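PDB 4QGO: DNA-entry nuclease (Competence-specific nuclease) from Streptococcus agalactiae ILRI112, which probably cleaves DNA and RNA without sequence specificity as a beta-beta-alpha metal-dependent nuclease, here crystallised as its catalytic domain with no metal bound. Local coordinates for residues 155-160 with 170-175. The protein carries 1 engineered substitution. Residues are numbered along the deposited sequence; the frame is centred on the assembly and turned at random.
Sequences YYESLV and VRYRVT. With SO4 (sulfate ion), chain C.
Val160 faces strand 170-175 from the helix and meets two strand residues with its two methyls. CG1, which stands anti to the backbone N (chi1 175°), lies 4.1 Å from Val170 CG1, while CG2, anti to the carbonyl carbon, rests 4.0 Å from Tyr172 CE1, approaching that ring at a slant. Leu70 of the adjoining strand 66-70 touches both Val160 and Tyr172, and Ala193 from strand 188-195 also packs on the tyrosine. Along the strand itself, Val174 CG2 sits 3.5 Å above one face of the Tyr172 ring, toward its rim.

The polar link runs through the end of that tyrosine. Tyr172 OH lies 3.7 Å from Glu157 CG, a plain van der Waals approach, and the carboxylate is joined to it through a water. Tyr172 OH donates to this water, which lies in the plane of the ring at its edge, and the water in turn donates to Glu157 OE2 at 2.7 Å. OE2 of this buried glutamate is held by two partners, the water and Gln153 NE2, one turn back on the helix.

Strand alternation sends Arg171 and Arg173 to the other side of the sheet, where both reach one oxygen of a sulfate ion, probably from the crystallisation liquor. Arg173 NH1 donates to O4 at 2.8 Å, with O4 in the guanidinium plane; the bond from Arg171 NH2 is weak, bent to 123°. Asn67 also holds the sulfate, and Glu192 forms a salt bridge with Arg173.

Segment 155-160 thus runs nearly antiparallel (158°) to segment 170-175, part of an interior strand of the large antiparallel sheet, between 66-70 and 188-195, and packs on one face of that sheet, an alpha/beta layer in the core of this His-Me finger nuclease domain.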
# COMPACT_ATOMS: atom_id res chain seq x y z
N TYR A 155 8.78 3.99 -0.26
CA TYR A 155 9.64 4.29 0.89
C TYR A 155 9.54 3.20 1.96
O TYR A 155 10.55 2.71 2.49
CB TYR A 155 9.29 5.65 1.51
CG TYR A 155 10.12 5.94 2.74
CD1 TYR A 155 11.42 6.42 2.63
CD2 TYR A 155 9.61 5.72 4.02
CE1 TYR A 155 12.19 6.65 3.75
CE2 TYR A 155 10.38 5.95 5.15
CZ TYR A 155 11.66 6.42 5.00
OH TYR A 155 12.44 6.66 6.12
N TYR A 156 8.31 2.84 2.31
CA TYR A 156 8.07 1.83 3.32
C TYR A 156 8.50 0.45 2.88
O TYR A 156 9.05 -0.33 3.67
CB TYR A 156 6.63 1.89 3.81
CG TYR A 156 6.46 3.10 4.68
CD1 TYR A 156 6.75 3.04 6.05
CD2 TYR A 156 6.08 4.32 4.14
CE1 TYR A 156 6.65 4.17 6.85
CE2 TYR A 156 5.97 5.45 4.94
CZ TYR A 156 6.25 5.36 6.28
OH TYR A 156 6.15 6.48 7.09
N GLU A 157 8.27 0.15 1.61
CA GLU A 157 8.78 -1.10 1.04
C GLU A 157 10.30 -1.17 1.12
O GLU A 157 10.85 -2.24 1.42
CB GLU A 157 8.27 -1.30 -0.39
CG GLU A 157 6.77 -1.63 -0.41
CD GLU A 157 6.16 -1.51 -1.78
OE1 GLU A 157 6.67 -0.72 -2.58
OE2 GLU A 157 5.15 -2.20 -2.05
N SER A 158 10.97 -0.05 0.89
CA SER A 158 12.42 -0.00 1.04
C SER A 158 12.86 -0.29 2.47
O SER A 158 13.86 -0.98 2.67
CB SER A 158 12.97 1.35 0.59
OG SER A 158 12.79 1.51 -0.80
N LEU A 159 12.13 0.21 3.47
CA LEU A 159 12.47 -0.10 4.85
C LEU A 159 12.38 -1.60 5.10
O LEU A 159 13.24 -2.19 5.77
CB LEU A 159 11.55 0.62 5.84
CG LEU A 159 11.63 2.14 5.86
CD1 LEU A 159 10.62 2.70 6.87
CD2 LEU A 159 13.04 2.61 6.19
N VAL A 160 11.33 -2.23 4.56
CA VAL A 160 11.11 -3.65 4.78
C VAL A 160 12.16 -4.47 4.04
O VAL A 160 12.74 -5.41 4.58
CB VAL A 160 9.71 -4.07 4.32
CG1 VAL A 160 9.54 -5.57 4.45
CG2 VAL A 160 8.66 -3.37 5.16
N VAL A 170 10.27 -10.25 9.03
CA VAL A 170 9.34 -9.13 9.09
C VAL A 170 7.90 -9.59 8.86
O VAL A 170 7.57 -10.11 7.80
CB VAL A 170 9.71 -8.03 8.08
CG1 VAL A 170 8.73 -6.86 8.22
CG2 VAL A 170 11.13 -7.55 8.32
N ARG A 171 7.07 -9.43 9.89
CA ARG A 171 5.63 -9.65 9.76
C ARG A 171 5.04 -8.37 9.13
O ARG A 171 5.38 -7.27 9.54
CB ARG A 171 5.04 -9.94 11.14
CG ARG A 171 3.55 -10.21 11.15
CD ARG A 171 3.15 -11.56 10.52
NE ARG A 171 1.72 -11.74 10.73
CZ ARG A 171 0.77 -11.22 9.96
NH1 ARG A 171 1.10 -10.54 8.86
NH2 ARG A 171 -0.50 -11.40 10.27
N TYR A 172 4.19 -8.54 8.13
CA TYR A 172 3.79 -7.44 7.24
C TYR A 172 2.31 -7.57 6.90
O TYR A 172 1.83 -8.67 6.62
CB TYR A 172 4.62 -7.55 5.95
CG TYR A 172 4.61 -6.40 4.96
CD1 TYR A 172 4.75 -5.08 5.37
CD2 TYR A 172 4.54 -6.65 3.59
CE1 TYR A 172 4.77 -4.04 4.43
CE2 TYR A 172 4.57 -5.62 2.66
CZ TYR A 172 4.69 -4.32 3.08
OH TYR A 172 4.73 -3.29 2.16
N ARG A 173 1.59 -6.45 6.93
CA ARG A 173 0.17 -6.45 6.62
C ARG A 173 -0.16 -5.20 5.82
O ARG A 173 0.15 -4.09 6.25
CB ARG A 173 -0.68 -6.53 7.89
CG ARG A 173 -2.20 -6.60 7.66
CD ARG A 173 -2.95 -7.06 8.92
NE ARG A 173 -2.71 -6.18 10.07
CZ ARG A 173 -2.72 -6.58 11.34
NH1 ARG A 173 -2.95 -7.86 11.66
NH2 ARG A 173 -2.49 -5.70 12.31
N VAL A 174 -0.77 -5.39 4.65
CA VAL A 174 -1.12 -4.29 3.76
C VAL A 174 -2.61 -4.35 3.45
O VAL A 174 -3.12 -5.37 2.97
CB VAL A 174 -0.32 -4.37 2.45
CG1 VAL A 174 -0.75 -3.26 1.51
CG2 VAL A 174 1.19 -4.28 2.74
N THR A 175 -3.31 -3.27 3.76
CA THR A 175 -4.76 -3.26 3.63
C THR A 175 -5.20 -2.03 2.85
O THR A 175 -5.04 -0.91 3.32
CB THR A 175 -5.44 -3.22 5.01
OG1 THR A 175 -4.90 -4.27 5.84
CG2 THR A 175 -6.95 -3.42 4.88
S SO4 C . -4.71 -10.74 10.38
O1 SO4 C . -5.31 -10.04 9.25
O2 SO4 C . -4.85 -12.17 10.21
O3 SO4 C . -5.37 -10.35 11.64
O4 SO4 C . -3.29 -10.41 10.47
O HOH W 1 4.41 -4.22 -0.39